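Local atomic coordinates of geranyltranstransferase (PDB entry 4WK5), a protein that probably catalyses, as a member of the FPP/GGPP synthase family, the magnesium-dependent joining of prenyl diphosphates into longer isoprenoid chains. Residues A[59-63]-A[283-287]; A[92-96]-A[126-130]; A[178-182]-A[246-251]. One frame throughout, in Å; residues are numbered along the deposited sequence. Where two conformers were deposited one is given.

Contact 1: residues A[59-63]-A[283-287]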
loop_
_atom_site.group_PDB
_atom_site.type_symbol
_atom_site.label_atom_id
_atom_site.label_comp_id
_atom_site.label_asym_id
_atom_site.label_seq_id
_atom_site.Cartn_x
_atom_site.Cartn_y
_atom_site.Cartn_z
ATOM N N ILE A 59 7.650 -7.416 -18.225
ATOM C CA ILE A 59 9.028 -7.880 -18.037
ATOM C C ILE A 59 9.284 -8.408 -16.620
ATOM O O ILE A 59 9.911 -9.450 -16.436
ATOM C CB ILE A 59 10.022 -6.754 -18.361
ATOM C CG1 ILE A 59 9.933 -6.388 -19.848
ATOM C CG2 ILE A 59 11.436 -7.165 -18.003
ATOM C CD1 ILE A 59 9.998 -7.583 -20.784
ATOM N N ARG A 60 8.767 -7.710 -15.617
ATOM C CA ARG A 60 9.036 -8.111 -14.237
ATOM C C ARG A 60 8.410 -9.462 -13.879
ATOM O O ARG A 60 9.109 -10.330 -13.352
ATOM C CB ARG A 60 8.573 -7.019 -13.266
ATOM C CG ARG A 60 9.415 -5.753 -13.358
ATOM C CD ARG A 60 8.699 -4.545 -12.715
ATOM N NE ARG A 60 9.440 -3.301 -12.958
ATOM C CZ ARG A 60 9.340 -2.575 -14.069
ATOM N NH1 ARG A 60 8.526 -2.953 -15.041
ATOM N NH2 ARG A 60 10.060 -1.462 -14.207
ATOM N N PRO A 61 7.101 -9.662 -14.153
ATOM C CA PRO A 61 6.581 -10.989 -13.787
ATOM C C PRO A 61 7.195 -12.102 -14.635
ATOM O O PRO A 61 7.375 -13.222 -14.147
ATOM C CB PRO A 61 5.068 -10.872 -14.047
ATOM C CG PRO A 61 4.902 -9.683 -14.952
ATOM C CD PRO A 61 6.019 -8.742 -14.564
ATOM N N LEU A 62 7.510 -11.805 -15.893
ATOM C CA LEU A 62 8.187 -12.800 -16.724
ATOM C C LEU A 62 9.542 -13.175 -16.134
ATOM O O LEU A 62 9.925 -14.338 -16.168
ATOM C CB LEU A 62 8.358 -12.293 -18.156
ATOM C CG LEU A 62 7.112 -12.333 -19.045
ATOM C CD1 LEU A 62 7.343 -11.510 -20.305
ATOM C CD2 LEU A 62 6.777 -13.776 -19.401
ATOM N N LEU A 63 10.259 -12.198 -15.584
ATOM C CA LEU A 63 11.540 -12.473 -14.939
ATOM C C LEU A 63 11.369 -13.371 -13.710
ATOM O O LEU A 63 12.143 -14.310 -13.513
ATOM C CB LEU A 63 12.232 -11.160 -14.562
ATOM C CG LEU A 63 13.620 -11.175 -13.948
ATOM C CD1 LEU A 63 14.627 -11.765 -14.952
ATOM C CD2 LEU A 63 13.989 -9.737 -13.574
ATOM N N PHE A 283 16.177 -14.940 -22.000
ATOM C CA PHE A 283 15.150 -13.899 -21.885
ATOM C C PHE A 283 15.785 -12.508 -21.902
ATOM O O PHE A 283 15.403 -11.641 -22.701
ATOM C CB PHE A 283 14.328 -14.120 -20.603
ATOM C CG PHE A 283 13.311 -13.040 -20.317
ATOM C CD1 PHE A 283 12.384 -12.657 -21.275
ATOM C CD2 PHE A 283 13.275 -12.429 -19.081
ATOM C CE1 PHE A 283 11.446 -11.673 -20.998
ATOM C CE2 PHE A 283 12.338 -11.447 -18.799
ATOM C CZ PHE A 283 11.430 -11.068 -19.765
ATOM N N LEU A 284 16.783 -12.301 -21.055
ATOM C CA LEU A 284 17.374 -10.972 -20.947
ATOM C C LEU A 284 18.298 -10.651 -22.120
ATOM O O LEU A 284 18.487 -9.481 -22.464
ATOM C CB LEU A 284 18.118 -10.826 -19.621
ATOM C CG LEU A 284 17.197 -10.907 -18.400
ATOM C CD1 LEU A 284 17.956 -10.599 -17.136
ATOM C CD2 LEU A 284 15.991 -9.976 -18.548
ATOM N N ARG A 285 18.862 -11.685 -22.740
ATOM C CA ARG A 285 19.675 -11.484 -23.930
ATOM C C ARG A 285 18.813 -10.982 -25.085
ATOM O O ARG A 285 19.183 -10.033 -25.775
ATOM C CB ARG A 285 20.388 -12.776 -24.330
ATOM C CG ARG A 285 21.458 -12.592 -25.393
ATOM C CD ARG A 285 21.960 -13.937 -25.876
ATOM N NE ARG A 285 20.844 -14.839 -26.149
ATOM C CZ ARG A 285 20.974 -16.106 -26.526
ATOM N NH1 ARG A 285 22.180 -16.633 -26.685
ATOM N NH2 ARG A 285 19.894 -16.844 -26.748
ATOM N N ASN A 286 17.662 -11.615 -25.290
ATOM C CA ASN A 286 16.756 -11.196 -26.357
ATOM C C ASN A 286 16.080 -9.870 -26.039
ATOM O O ASN A 286 15.634 -9.157 -26.935
ATOM C CB ASN A 286 15.702 -12.272 -26.625
ATOM C CG ASN A 286 16.306 -13.554 -27.172
ATOM O OD1 ASN A 286 16.005 -14.649 -26.698
ATOM N ND2 ASN A 286 17.166 -13.419 -28.176
ATOM N N LEU A 287 16.023 -9.540 -24.754
ATOM C CA LEU A 287 15.425 -8.289 -24.310
ATOM C C LEU A 287 16.308 -7.089 -24.662
ATOM O O LEU A 287 15.794 -6.010 -24.960
ATOM C CB LEU A 287 15.161 -8.343 -22.799
ATOM C CG LEU A 287 14.292 -7.297 -22.093
ATOM C CD1 LEU A 287 13.842 -7.863 -20.763
ATOM C CD2 LEU A 287 15.025 -5.983 -21.858
#

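Contact 2: residues A[92-96]-A[126-130]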
loop_
_atom_site.group_PDB
_atom_site.type_symbol
_atom_site.label_atom_id
_atom_site.label_comp_id
_atom_site.label_asym_id
_atom_site.label_seq_id
_atom_site.Cartn_x
_atom_site.Cartn_y
_atom_site.Cartn_z
ATOM N N SER A 92 2.005 1.687 -9.203
ATOM C CA SER A 92 2.989 2.762 -9.178
ATOM C C SER A 92 2.828 3.684 -10.393
ATOM O O SER A 92 2.956 4.903 -10.267
ATOM C CB SER A 92 4.421 2.203 -9.101
ATOM O OG SER A 92 4.822 1.521 -10.280
ATOM N N LEU A 93 2.516 3.104 -11.551
ATOM C CA LEU A 93 2.288 3.886 -12.768
ATOM C C LEU A 93 1.006 4.708 -12.684
ATOM O O LEU A 93 0.969 5.850 -13.137
ATOM C CB LEU A 93 2.222 2.968 -13.991
ATOM C CG LEU A 93 3.498 2.186 -14.309
ATOM C CD1 LEU A 93 3.254 1.315 -15.537
ATOM C CD2 LEU A 93 4.648 3.155 -14.524
ATOM N N VAL A 94 -0.046 4.136 -12.098
ATOM C CA VAL A 94 -1.294 4.871 -11.892
ATOM C C VAL A 94 -1.062 6.151 -11.078
ATOM O O VAL A 94 -1.505 7.232 -11.461
ATOM C CB VAL A 94 -2.346 3.994 -11.199
ATOM C CG1 VAL A 94 -3.561 4.829 -10.820
ATOM C CG2 VAL A 94 -2.763 2.838 -12.134
ATOM N N HIS A 95 -0.343 6.040 -9.970
ATOM C CA HIS A 95 -0.056 7.222 -9.163
ATOM C C HIS A 95 0.931 8.170 -9.849
ATOM O O HIS A 95 0.749 9.396 -9.812
ATOM C CB HIS A 95 0.460 6.805 -7.777
ATOM C CG HIS A 95 -0.639 6.396 -6.845
ATOM N ND1 HIS A 95 -0.432 6.099 -5.509
ATOM C CD2 HIS A 95 -1.966 6.221 -7.068
ATOM C CE1 HIS A 95 -1.586 5.775 -4.952
ATOM N NE2 HIS A 95 -2.533 5.852 -5.874
ATOM N N ASP A 96 1.948 7.613 -10.495
ATOM C CA ASP A 96 2.946 8.458 -11.143
ATOM C C ASP A 96 2.350 9.285 -12.277
ATOM O O ASP A 96 2.798 10.398 -12.525
ATOM C CB ASP A 96 4.108 7.615 -11.680
ATOM C CG ASP A 96 4.974 7.047 -10.568
ATOM O OD1 ASP A 96 4.870 7.535 -9.423
ATOM O OD2 ASP A 96 5.762 6.120 -10.842
ATOM N N GLY A 126 -5.199 2.990 -7.671
ATOM C CA GLY A 126 -3.791 2.763 -7.370
ATOM C C GLY A 126 -3.619 2.153 -5.989
ATOM O O GLY A 126 -2.870 1.186 -5.825
ATOM N N ASP A 127 -4.298 2.717 -4.988
ATOM C CA ASP A 127 -4.242 2.131 -3.652
ATOM C C ASP A 127 -4.735 0.681 -3.655
ATOM O O ASP A 127 -4.126 -0.192 -3.026
ATOM C CB ASP A 127 -5.065 2.964 -2.657
ATOM C CG ASP A 127 -4.434 4.314 -2.353
ATOM O OD1 ASP A 127 -3.258 4.551 -2.700
ATOM O OD2 ASP A 127 -5.114 5.132 -1.691
ATOM N N GLY A 128 -5.846 0.428 -4.346
ATOM C CA GLY A 128 -6.410 -0.912 -4.391
ATOM C C GLY A 128 -5.447 -1.905 -5.015
ATOM O O GLY A 128 -5.305 -3.034 -4.524
ATOM N N LEU A 129 -4.782 -1.477 -6.089
ATOM C CA LEU A 129 -3.803 -2.342 -6.771
ATOM C C LEU A 129 -2.612 -2.659 -5.857
ATOM O O LEU A 129 -2.141 -3.807 -5.825
ATOM C CB LEU A 129 -3.317 -1.696 -8.073
ATOM C CG LEU A 129 -4.347 -1.755 -9.213
ATOM C CD1 LEU A 129 -4.002 -0.752 -10.295
ATOM C CD2 LEU A 129 -4.443 -3.159 -9.795
ATOM N N PHE A 130 -2.155 -1.665 -5.095
ATOM C CA PHE A 130 -1.092 -1.915 -4.106
ATOM C C PHE A 130 -1.539 -2.979 -3.111
ATOM O O PHE A 130 -0.805 -3.921 -2.794
ATOM C CB PHE A 130 -0.710 -0.635 -3.329
ATOM C CG PHE A 130 0.166 0.335 -4.101
ATOM C CD1 PHE A 130 1.335 -0.086 -4.725
ATOM C CD2 PHE A 130 -0.162 1.694 -4.143
ATOM C CE1 PHE A 130 2.152 0.829 -5.426
ATOM C CE2 PHE A 130 0.648 2.603 -4.831
ATOM C CZ PHE A 130 1.804 2.165 -5.473
#

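Contact 3: residues A[178-182]-A[246-251]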
loop_
_atom_site.group_PDB
_atom_site.type_symbol
_atom_site.label_atom_id
_atom_site.label_comp_id
_atom_site.label_asym_id
_atom_site.label_seq_id
_atom_site.Cartn_x
_atom_site.Cartn_y
_atom_site.Cartn_z
ATOM N N VAL A 178 21.803 10.612 -8.035
ATOM C CA VAL A 178 20.924 10.189 -9.126
ATOM C C VAL A 178 20.978 8.666 -9.282
ATOM O O VAL A 178 19.938 8.019 -9.444
ATOM C CB VAL A 178 21.275 10.898 -10.454
ATOM C CG1 VAL A 178 20.421 10.356 -11.588
ATOM C CG2 VAL A 178 21.043 12.397 -10.300
ATOM N N GLU A 179 22.175 8.081 -9.196
ATOM C CA GLU A 179 22.268 6.620 -9.303
ATOM C C GLU A 179 21.533 5.927 -8.139
ATOM O O GLU A 179 20.917 4.875 -8.323
ATOM C CB GLU A 179 23.733 6.161 -9.355
ATOM C CG GLU A 179 23.854 4.638 -9.388
ATOM C CD GLU A 179 25.009 4.130 -10.232
ATOM O OE1 GLU A 179 25.887 4.942 -10.607
ATOM O OE2 GLU A 179 25.024 2.912 -10.525
ATOM N N LYS A 180 21.575 6.533 -6.954
ATOM C CA LYS A 180 20.865 5.997 -5.796
ATOM C C LYS A 180 19.355 5.991 -6.061
ATOM O O LYS A 180 18.637 5.039 -5.725
ATOM C CB LYS A 180 21.190 6.825 -4.547
ATOM C CG LYS A 180 20.570 6.312 -3.255
ATOM C CD LYS A 180 21.144 4.959 -2.858
ATOM C CE LYS A 180 20.833 4.635 -1.399
ATOM N NZ LYS A 180 21.408 3.326 -0.969
ATOM N N MET A 181 18.881 7.071 -6.670
ATOM C CA MET A 181 17.483 7.176 -7.034
ATOM C C MET A 181 17.082 6.077 -8.031
ATOM O O MET A 181 16.000 5.491 -7.918
ATOM C CB MET A 181 17.195 8.572 -7.596
ATOM C CG MET A 181 15.743 8.802 -7.996
ATOM S SD MET A 181 15.448 8.373 -9.721
ATOM C CE MET A 181 16.381 9.703 -10.509
ATOM N N TYR A 182 17.946 5.792 -9.004
ATOM C CA TYR A 182 17.669 4.709 -9.956
ATOM C C TYR A 182 17.591 3.385 -9.217
ATOM O O TYR A 182 16.740 2.551 -9.488
ATOM C CB TYR A 182 18.751 4.622 -11.040
ATOM C CG TYR A 182 18.557 5.594 -12.186
ATOM C CD1 TYR A 182 18.157 6.905 -11.956
ATOM C CD2 TYR A 182 18.808 5.203 -13.499
ATOM C CE1 TYR A 182 17.978 7.790 -13.005
ATOM C CE2 TYR A 182 18.638 6.078 -14.544
ATOM C CZ TYR A 182 18.223 7.368 -14.294
ATOM O OH TYR A 182 18.053 8.245 -15.341
ATOM N N VAL A 246 15.609 14.692 -13.457
ATOM C CA VAL A 246 17.051 14.473 -13.508
ATOM C C VAL A 246 17.331 13.028 -13.882
ATOM O O VAL A 246 16.822 12.110 -13.241
ATOM C CB VAL A 246 17.740 14.797 -12.171
ATOM C CG1 VAL A 246 19.251 14.722 -12.339
ATOM C CG2 VAL A 246 17.325 16.179 -11.681
ATOM N N THR A 247 18.122 12.827 -14.935
ATOM C CA THR A 247 18.447 11.478 -15.375
ATOM C C THR A 247 19.955 11.268 -15.384
ATOM O O THR A 247 20.726 12.229 -15.291
ATOM C CB THR A 247 17.898 11.186 -16.776
ATOM O OG1 THR A 247 18.619 11.975 -17.737
ATOM C CG2 THR A 247 16.421 11.525 -16.851
ATOM N N LEU A 248 20.375 10.010 -15.481
ATOM C CA LEU A 248 21.793 9.704 -15.598
ATOM C C LEU A 248 22.311 10.155 -16.957
ATOM O O LEU A 248 23.494 10.438 -17.107
ATOM C CB LEU A 248 22.053 8.212 -15.403
ATOM C CG LEU A 248 22.051 7.778 -13.936
ATOM C CD1 LEU A 248 22.276 6.271 -13.822
ATOM C CD2 LEU A 248 23.129 8.546 -13.159
ATOM N N VAL A 249 21.419 10.226 -17.941
ATOM C CA VAL A 249 21.832 10.730 -19.257
ATOM C C VAL A 249 22.165 12.216 -19.146
ATOM O O VAL A 249 23.166 12.681 -19.699
ATOM C CB VAL A 249 20.751 10.491 -20.333
ATOM C CG1 VAL A 249 21.169 11.125 -21.668
ATOM C CG2 VAL A 249 20.537 9.001 -20.532
ATOM N N LYS A 250 21.351 12.962 -18.403
ATOM C CA LYS A 250 21.649 14.373 -18.154
ATOM C C LYS A 250 22.960 14.580 -17.398
ATOM O O LYS A 250 23.736 15.474 -17.729
ATOM C CB LYS A 250 20.510 15.030 -17.370
ATOM C CG LYS A 250 19.282 15.328 -18.200
ATOM C CD LYS A 250 18.284 16.154 -17.407
ATOM C CE LYS A 250 16.975 16.327 -18.158
ATOM N NZ LYS A 250 15.993 17.090 -17.330
ATOM N N LYS A 251 23.201 13.766 -16.374
ATOM C CA LYS A 251 24.396 13.928 -15.536
ATOM C C LYS A 251 25.680 13.434 -16.199
ATOM O O LYS A 251 26.749 14.033 -16.040
ATOM C CB LYS A 251 24.218 13.193 -14.197
ATOM C CG LYS A 251 23.042 13.668 -13.361
ATOM C CD LYS A 251 23.196 15.119 -12.928
ATOM C CE LYS A 251 24.508 15.359 -12.196
ATOM N NZ LYS A 251 24.580 16.747 -11.644
#

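Contact 1: residues A[59-63]-A[283-287]
Ile59, Leu62 and Leu63 meet Phe283, Leu284 and Leu287 in a purely apolar contact between near-antiparallel helices, partly buried, where the last modelled helix (278-289) lies back against helix 59-70, the third helix of the chain. The axes of the two short segments run at 154° to each other and come no closer than 12.0 Å, a wide spacing that side chains rather than backbones must bridge. Phe283 does most of this. Its CG stands anti to the backbone N (chi1 175°), which sends the ring out across the gap and leaves the touching to its far end, CZ and CE2. CZ lies 3.7 Å from Leu62 CB, the two side chains meeting at about a right angle, and 3.9 Å from Ile59 CD1, whose chain slants past the ring. CE2 nears the backbone of the facing helix, 3.9 Å from Leu63 N. That amide already donates to Ile59 O within its own turn, and no hydrogen bond passes between the two segments. The case illustrates how the all-helical isoprenoid synthase fold closes its bundle: residues some 220 positions apart are joined without any hydrogen bond or charge pair, by apolar side chains. One turn along from the phenylalanine, Leu287 and Ile59 reach toward each other tip to tip, Leu287 CD1 coming within 3.7 Å of Ile59 CG2. At the other end Leu63 and Leu284 cross with their CD1 methyls 4.1 Å apart, a looser meeting. Leu63 also packs on Cys193 and Phe194 of helix 175-201, while Leu284 rests on Leu269 and Leu272 of helix 248-274. Leu62 turns part of its side chain to Lys24 and Ile28 of helix 23-36, the helix that flanks this edge of the contact.

Contact 2: residues A[92-96]-A[126-130]
His95 and Phe130 face each other with like first torsions, CG anti to the carbonyl carbon in both (chi1 -80° and -77°), and this swings the two rings into the gap between their helices. They meet as an offset edge-to-face pair: the edge of Phe130 is directed at the face of His95, with centroids 5.5 Å apart and planes at 74°. Phe130 CE2 makes the closest approach, 3.7 Å from His95 ND1, while CZ of the same ring comes within 3.8 Å of Ser92 N. One turn before Phe130 on the same helix, Gly126 makes room for the imidazole. His95 NE2 sits 3.7 Å from Gly126 CA, and a beta carbon there would run into the ring. Asp127 OD1 lies in the plane of the imidazole at its edge, 3.1 Å from His95 CE1, the carboxylate standing almost perpendicular to it. The polar bonds are made in other directions: His95 NE2 bonds to Leu123 O, and ND1 to Asp127 OD2 of the second subunit. The dimer repeats this bond in reverse, so each Asp127 holds the partner chain's histidine. Asp96, next to His95, opens an aspartate-rich motif of the kind that, in relatives, binds the substrate diphosphate through magnesium ions, consistent with a helix end placed beside the active site. On the side toward helix 43-53, Val94 CG2 and Leu129 CD1 touch at 4.2 Å; there Val94 packs on Ser51, and Leu129 on Met48 and Val52, so that helix 43-53 covers the seam between helices 75-96 and 119-138.

Contact 3: residues A[178-182]-A[246-251]
Leu248 lies between Val178 and Tyr182, one methyl for each. Its CD2 is 3.6 Å from Val178 CG1, the side chains sliding past each other in opposite directions, while CD1 sits over a face of the Tyr182 ring, a CH-pi contact 3.9 Å from the centroid and 24° off the normal. The other branch of Val178, CG2, meets Val246 CG1 at 3.6 Å. The tyrosine hydroxyl accepts from Leu248 N at 2.9 Å in a fairly straight bond (163°), although the place of OH is less sure. Next outward, Thr247 is the N-cap of helix 248-274: its OG1 accepts from Lys250 N at 3.0 Å. Helix 206-229 backs this shell through Gln220 and Ile221, which touch Tyr182 and Leu248; helix 143-166 does so through Phe166, against Met181 and Val246. A valine in place of Tyr182 would probably leave Leu248 N without its acceptor and open a gap under the leucine methyl. Amides in the first turn of a helix have no carbonyl of an earlier turn to bond to; here a threonine hydroxyl stands in for one, and a tyrosine hydroxyl, as modelled, appears to do so for another, which would tie the start of helix 248-274 to helix 175-201.

Contacts 2 and 3 are buried, whereas contact 1 is only partly so; contact 3 nevertheless lies farther from the chain centre, its own centre about 17 Å away against about 12 Å for the other two. The three centres are about 23 Å from one another and none touches another, yet shared or consecutive helices connect contact 1 with each of the others: 59-70 leads into 75-96, 248-274 leads into 278-289, and 175-201, which carries contact 3, also packs on contact 1. Chemistry follows place. Contact 1 rests on apolar side chains, contact 2 puts aromatic and charged groups at the subunit interface, and contact 3 combines apolar packing with hydroxyls at a helix start.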